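PDB 6FDF: tRNA (cytosine(38)-C(5))-methyltransferase from Schizosaccharomyces pombe, which methylates carbon 5 of cytosine 38 in the anticodon loop of tRNA(Asp), and less efficiently tRNA(Glu), using S-adenosyl-L-methionine as methyl donor. Local coordinates for residues Q45-Y50 with K56-M61; L172-F177 with L329-F334. All coordinates share one frame; numbering follows the deposited sequence.

Contact 1 of 2, residues Q45-Y50 with K56-M61; sequences QANEIY and KLAKHM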
# COMPACT_ATOMS: atom_id res chain seq x y z
N GLN A 45 13.03 -9.76 4.64
CA GLN A 45 12.66 -10.06 3.26
C GLN A 45 12.25 -8.79 2.52
O GLN A 45 12.60 -8.61 1.35
CB GLN A 45 11.54 -11.10 3.22
CG GLN A 45 11.98 -12.47 3.73
CD GLN A 45 10.93 -13.54 3.51
OE1 GLN A 45 11.03 -14.33 2.58
NE2 GLN A 45 9.92 -13.57 4.38
N ALA A 46 11.49 -7.91 3.18
CA ALA A 46 11.15 -6.62 2.58
C ALA A 46 12.41 -5.82 2.29
O ALA A 46 12.56 -5.23 1.21
CB ALA A 46 10.22 -5.84 3.50
N ASN A 47 13.32 -5.77 3.27
CA ASN A 47 14.55 -4.99 3.11
C ASN A 47 15.40 -5.52 1.97
O ASN A 47 16.06 -4.75 1.26
CB ASN A 47 15.35 -5.02 4.41
CG ASN A 47 14.68 -4.24 5.51
OD1 ASN A 47 13.80 -3.43 5.26
ND2 ASN A 47 15.12 -4.46 6.75
N GLU A 48 15.43 -6.85 1.79
CA GLU A 48 16.16 -7.44 0.68
C GLU A 48 15.62 -6.95 -0.66
O GLU A 48 16.40 -6.55 -1.54
CB GLU A 48 16.11 -8.97 0.77
CG GLU A 48 16.90 -9.68 -0.31
CD GLU A 48 16.93 -11.19 -0.10
OE1 GLU A 48 17.30 -11.91 -1.04
OE2 GLU A 48 16.58 -11.64 1.01
N ILE A 49 14.30 -6.99 -0.83
CA ILE A 49 13.69 -6.45 -2.05
C ILE A 49 13.92 -4.95 -2.15
O ILE A 49 14.25 -4.43 -3.23
CB ILE A 49 12.19 -6.80 -2.10
CG1 ILE A 49 11.99 -8.32 -2.07
CG2 ILE A 49 11.52 -6.17 -3.32
CD1 ILE A 49 12.62 -9.03 -3.23
N TYR A 50 13.79 -4.23 -1.04
CA TYR A 50 13.97 -2.78 -1.09
C TYR A 50 15.36 -2.44 -1.61
O TYR A 50 15.52 -1.63 -2.54
CB TYR A 50 13.75 -2.15 0.30
CG TYR A 50 13.71 -0.63 0.24
CD1 TYR A 50 14.87 0.12 0.02
CD2 TYR A 50 12.51 0.06 0.39
CE1 TYR A 50 14.83 1.51 -0.06
CE2 TYR A 50 12.47 1.45 0.33
CZ TYR A 50 13.63 2.16 0.10
OH TYR A 50 13.58 3.54 0.03
N LYS A 56 21.05 0.42 -1.36
CA LYS A 56 21.18 -0.02 0.03
C LYS A 56 20.80 1.13 0.96
O LYS A 56 21.64 1.87 1.48
CB LYS A 56 22.58 -0.53 0.31
CG LYS A 56 23.00 -1.64 -0.64
CD LYS A 56 24.38 -2.16 -0.31
CE LYS A 56 24.76 -3.31 -1.24
NZ LYS A 56 26.10 -3.86 -0.91
N LEU A 57 19.49 1.29 1.15
CA LEU A 57 18.92 2.31 2.01
C LEU A 57 18.09 1.76 3.16
O LEU A 57 17.85 2.49 4.13
CB LEU A 57 18.04 3.28 1.20
CG LEU A 57 18.73 3.99 0.04
CD1 LEU A 57 17.69 4.74 -0.80
CD2 LEU A 57 19.80 4.93 0.56
N ALA A 58 17.66 0.50 3.09
CA ALA A 58 16.75 -0.06 4.08
C ALA A 58 17.55 -0.67 5.23
O ALA A 58 18.50 -1.42 4.99
CB ALA A 58 15.84 -1.12 3.45
N LYS A 59 17.16 -0.33 6.45
CA LYS A 59 17.82 -0.83 7.65
C LYS A 59 16.84 -1.58 8.55
O LYS A 59 15.67 -1.19 8.69
CB LYS A 59 18.44 0.32 8.45
CG LYS A 59 19.79 0.79 7.93
CD LYS A 59 20.92 -0.09 8.44
CE LYS A 59 22.12 -0.04 7.50
NZ LYS A 59 22.55 -1.41 7.09
N HIS A 60 17.33 -2.67 9.14
CA HIS A 60 16.55 -3.48 10.06
C HIS A 60 16.51 -2.78 11.42
O HIS A 60 17.54 -2.70 12.10
CB HIS A 60 17.14 -4.88 10.19
CG HIS A 60 16.32 -5.81 11.01
ND1 HIS A 60 16.32 -5.78 12.39
CD2 HIS A 60 15.46 -6.80 10.66
CE1 HIS A 60 15.50 -6.71 12.85
NE2 HIS A 60 14.97 -7.34 11.82
N MET A 61 15.34 -2.31 11.82
CA MET A 61 15.23 -1.61 13.10
C MET A 61 13.77 -1.62 13.54
O MET A 61 12.87 -1.44 12.73
CB MET A 61 15.76 -0.18 12.98
CG MET A 61 15.48 0.71 14.16
SD MET A 61 16.54 2.16 14.18
CE MET A 61 17.18 2.17 12.50
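The apolar part of this contact converges on the methyl of A58, which Y50 and N47, one turn apart on the helix, both reach. Y50 lays the near side of its ring obliquely against it, with CD1 3.8 Å from A58 CB, and the next ring atom, CE1, lies 3.9 Å from L57 CB. The ring therefore spans the consecutive residues L57 and A58. With CG anti to its backbone N (chi1 -171°), the ring is carried to both of them.

N47 supplies the polar side, although no hydrogen bond crosses between the segments. Its amide oxygen packs on the same methyl, OD1 to A58 CB 3.6 Å, while its nitrogen hangs beside the backbone further along the strand, ND2 lying 3.7 Å from H60 N and 4.0 Å from H60 CB. That amide nitrogen is a donor to the carbonyl of D41, which probably sets the amide's turn, with OD1 on the A58 side. The tyrosine hydroxyl likewise looks past the contact and is hydrogen-bonded to E15 and H24, two polar partners that hold the far end of the ring in place. N51, one residue on from Y50, supplies a polar link to 56-61: its OD1 accepts from both L57 N and A58 N.

Helix 44-54 and strand 58-60 run nearly antiparallel, at 160°, with their axes 8.2 Å apart at closest approach. They form the second half of the beta-alpha-beta unit 34-41, 44-54, 58-60 in the Rossmann-like methyltransferase fold. Strand 58-60 is an outer strand of the main sheet; K59, and L57 just before the strand, make backbone hydrogen bonds to strand 34-41, and just beyond it M61 touches the bound S-adenosyl-L-homocysteine.

Contact 2 of 2, residues L172-F177 with L329-F334; sequences LARLNF and LEPLNF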
# COMPACT_ATOMS: atom_id res chain seq x y z
N LEU A 172 -2.42 13.68 5.50
CA LEU A 172 -1.40 14.57 4.96
C LEU A 172 -1.27 15.75 5.91
O LEU A 172 -2.26 16.43 6.20
CB LEU A 172 -1.78 15.07 3.56
CG LEU A 172 -1.52 14.15 2.35
CD1 LEU A 172 -2.30 12.85 2.45
CD2 LEU A 172 -1.87 14.89 1.07
N ALA A 173 -0.05 16.00 6.40
CA ALA A 173 0.17 17.04 7.41
C ALA A 173 1.27 17.98 6.94
O ALA A 173 2.33 17.54 6.51
CB ALA A 173 0.56 16.42 8.76
N ARG A 174 1.00 19.29 7.02
CA ARG A 174 1.99 20.33 6.77
C ARG A 174 2.21 21.13 8.04
O ARG A 174 1.24 21.63 8.64
CB ARG A 174 1.55 21.29 5.66
CG ARG A 174 1.35 20.67 4.29
CD ARG A 174 0.73 21.69 3.37
NE ARG A 174 0.66 21.24 1.98
CZ ARG A 174 -0.07 21.85 1.05
NH1 ARG A 174 -0.10 21.38 -0.19
NH2 ARG A 174 -0.78 22.94 1.35
N LEU A 175 3.47 21.27 8.45
CA LEU A 175 3.81 22.09 9.60
C LEU A 175 3.54 23.57 9.33
O LEU A 175 3.91 24.09 8.27
CB LEU A 175 5.28 21.88 9.97
CG LEU A 175 5.80 22.59 11.22
CD1 LEU A 175 5.17 22.02 12.48
CD2 LEU A 175 7.31 22.47 11.27
N ASN A 176 2.90 24.24 10.29
CA ASN A 176 2.68 25.69 10.27
C ASN A 176 2.14 26.19 8.93
O ASN A 176 2.65 27.15 8.34
CB ASN A 176 3.97 26.44 10.64
CG ASN A 176 4.47 26.09 12.03
OD1 ASN A 176 5.68 25.95 12.26
ND2 ASN A 176 3.55 25.96 12.98
N PHE A 177 1.08 25.55 8.44
CA PHE A 177 0.43 25.94 7.20
C PHE A 177 -0.96 26.48 7.50
O PHE A 177 -1.78 25.78 8.11
CB PHE A 177 0.35 24.77 6.22
CG PHE A 177 -0.45 25.08 4.98
CD1 PHE A 177 0.11 25.84 3.96
CD2 PHE A 177 -1.74 24.61 4.84
CE1 PHE A 177 -0.62 26.13 2.82
CE2 PHE A 177 -2.47 24.90 3.70
CZ PHE A 177 -1.91 25.66 2.69
N LEU A 329 3.45 18.20 -1.14
CA LEU A 329 4.69 18.96 -1.23
C LEU A 329 4.59 20.21 -2.10
O LEU A 329 5.62 20.79 -2.42
CB LEU A 329 5.81 18.05 -1.76
CG LEU A 329 6.06 16.79 -0.94
CD1 LEU A 329 7.09 15.92 -1.64
CD2 LEU A 329 6.52 17.16 0.47
N GLU A 330 3.38 20.62 -2.50
CA GLU A 330 3.25 21.83 -3.32
C GLU A 330 3.93 23.06 -2.74
O GLU A 330 4.55 23.80 -3.53
CB GLU A 330 1.76 22.13 -3.60
CG GLU A 330 1.13 21.12 -4.54
CD GLU A 330 -0.25 21.52 -5.02
OE1 GLU A 330 -0.88 22.40 -4.40
OE2 GLU A 330 -0.71 20.96 -6.03
N PRO A 331 3.86 23.36 -1.43
CA PRO A 331 4.52 24.59 -0.94
C PRO A 331 6.03 24.60 -1.12
O PRO A 331 6.64 25.65 -0.90
CB PRO A 331 4.15 24.61 0.55
CG PRO A 331 2.90 23.81 0.64
CD PRO A 331 3.10 22.70 -0.36
N LEU A 332 6.64 23.48 -1.52
CA LEU A 332 8.07 23.46 -1.75
C LEU A 332 8.45 24.02 -3.12
O LEU A 332 9.64 24.28 -3.35
CB LEU A 332 8.61 22.03 -1.61
CG LEU A 332 8.60 21.48 -0.19
CD1 LEU A 332 9.02 20.02 -0.16
CD2 LEU A 332 9.51 22.32 0.70
N ASN A 333 7.48 24.20 -4.00
CA ASN A 333 7.65 24.88 -5.29
C ASN A 333 8.77 24.23 -6.11
O ASN A 333 9.77 24.87 -6.47
CB ASN A 333 7.91 26.37 -5.09
CG ASN A 333 6.66 27.21 -5.27
OD1 ASN A 333 5.54 26.74 -5.03
ND2 ASN A 333 6.83 28.45 -5.71
N PHE A 334 8.59 22.95 -6.40
CA PHE A 334 9.53 22.22 -7.24
C PHE A 334 9.21 22.41 -8.71
O PHE A 334 9.34 21.48 -9.51
CB PHE A 334 9.53 20.73 -6.88
CG PHE A 334 10.13 20.42 -5.54
CD1 PHE A 334 11.10 21.25 -4.99
CD2 PHE A 334 9.73 19.31 -4.82
CE1 PHE A 334 11.66 20.97 -3.76
CE2 PHE A 334 10.28 19.02 -3.59
CZ PHE A 334 11.24 19.86 -3.05
O HOH W 1 -2.17 22.32 -1.91
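One face of the R174 guanidinium is taken by P331, whose CD sits 3.3 Å above the plane and off toward its rim. In the plane, at the edge, lie F177 CD2 and a water. The guanidinium turns its edge to the F177 ring: R174 NH2 lies 3.2 Å above that ring's plane, near its rim. The proline ring meets the arginine chiefly through two carbons: CD is 3.5 Å from R174 NH1, and CG is 3.6 Å from R174 CZ. R174 reaches this far because its chain is extended from CG to NE (chi2 172°, chi3 173°).

The E330 carboxylate is linked to R174 through a water, although E330 CB itself lies 4.0 Å from R174 NH1. The water accepts from R174 NH1 at 2.9 Å and donates to E330 OE1 at 2.8 Å, so the opposite charges are near without forming a salt bridge. Direct bonds run from R174 NH1 to the carbonyl of L327 and from NE to that of L328, at the end of helix 318-328, and W181 adds a cation-pi contact. A leucine here would probably leave those two carbonyls and the bridging water without their donor.

The contact packs the 3-10 segment 330-332, close to the C terminus, against the R174 side chain of strand 168-175, which lies between 121-127 and 148-155 in the main sheet; P331 also touches Y121 of strand 121-127.

From the N terminus, contact 1 comes first along the chain and closes a short loop: only five residues, mostly the end of helix 44-54, separate its segments. Contact 2 opens much later and spans 151 residues, joining strand 168-175 to the C-terminal residues that follow helix 318-328. The two are in series, neither nested nor crossed. Their centres are 28 Å apart and their nearest atoms about 14 Å, so they do not touch, yet both reach the same seven-stranded sheet. Contact 1 packs on outer strand 58-60, beside which M61 touches the bound S-adenosyl-L-homocysteine, whereas contact 2 works toward the opposite margin, on the strand next to outer strand 148-155, and returns the chain's end to the sheet.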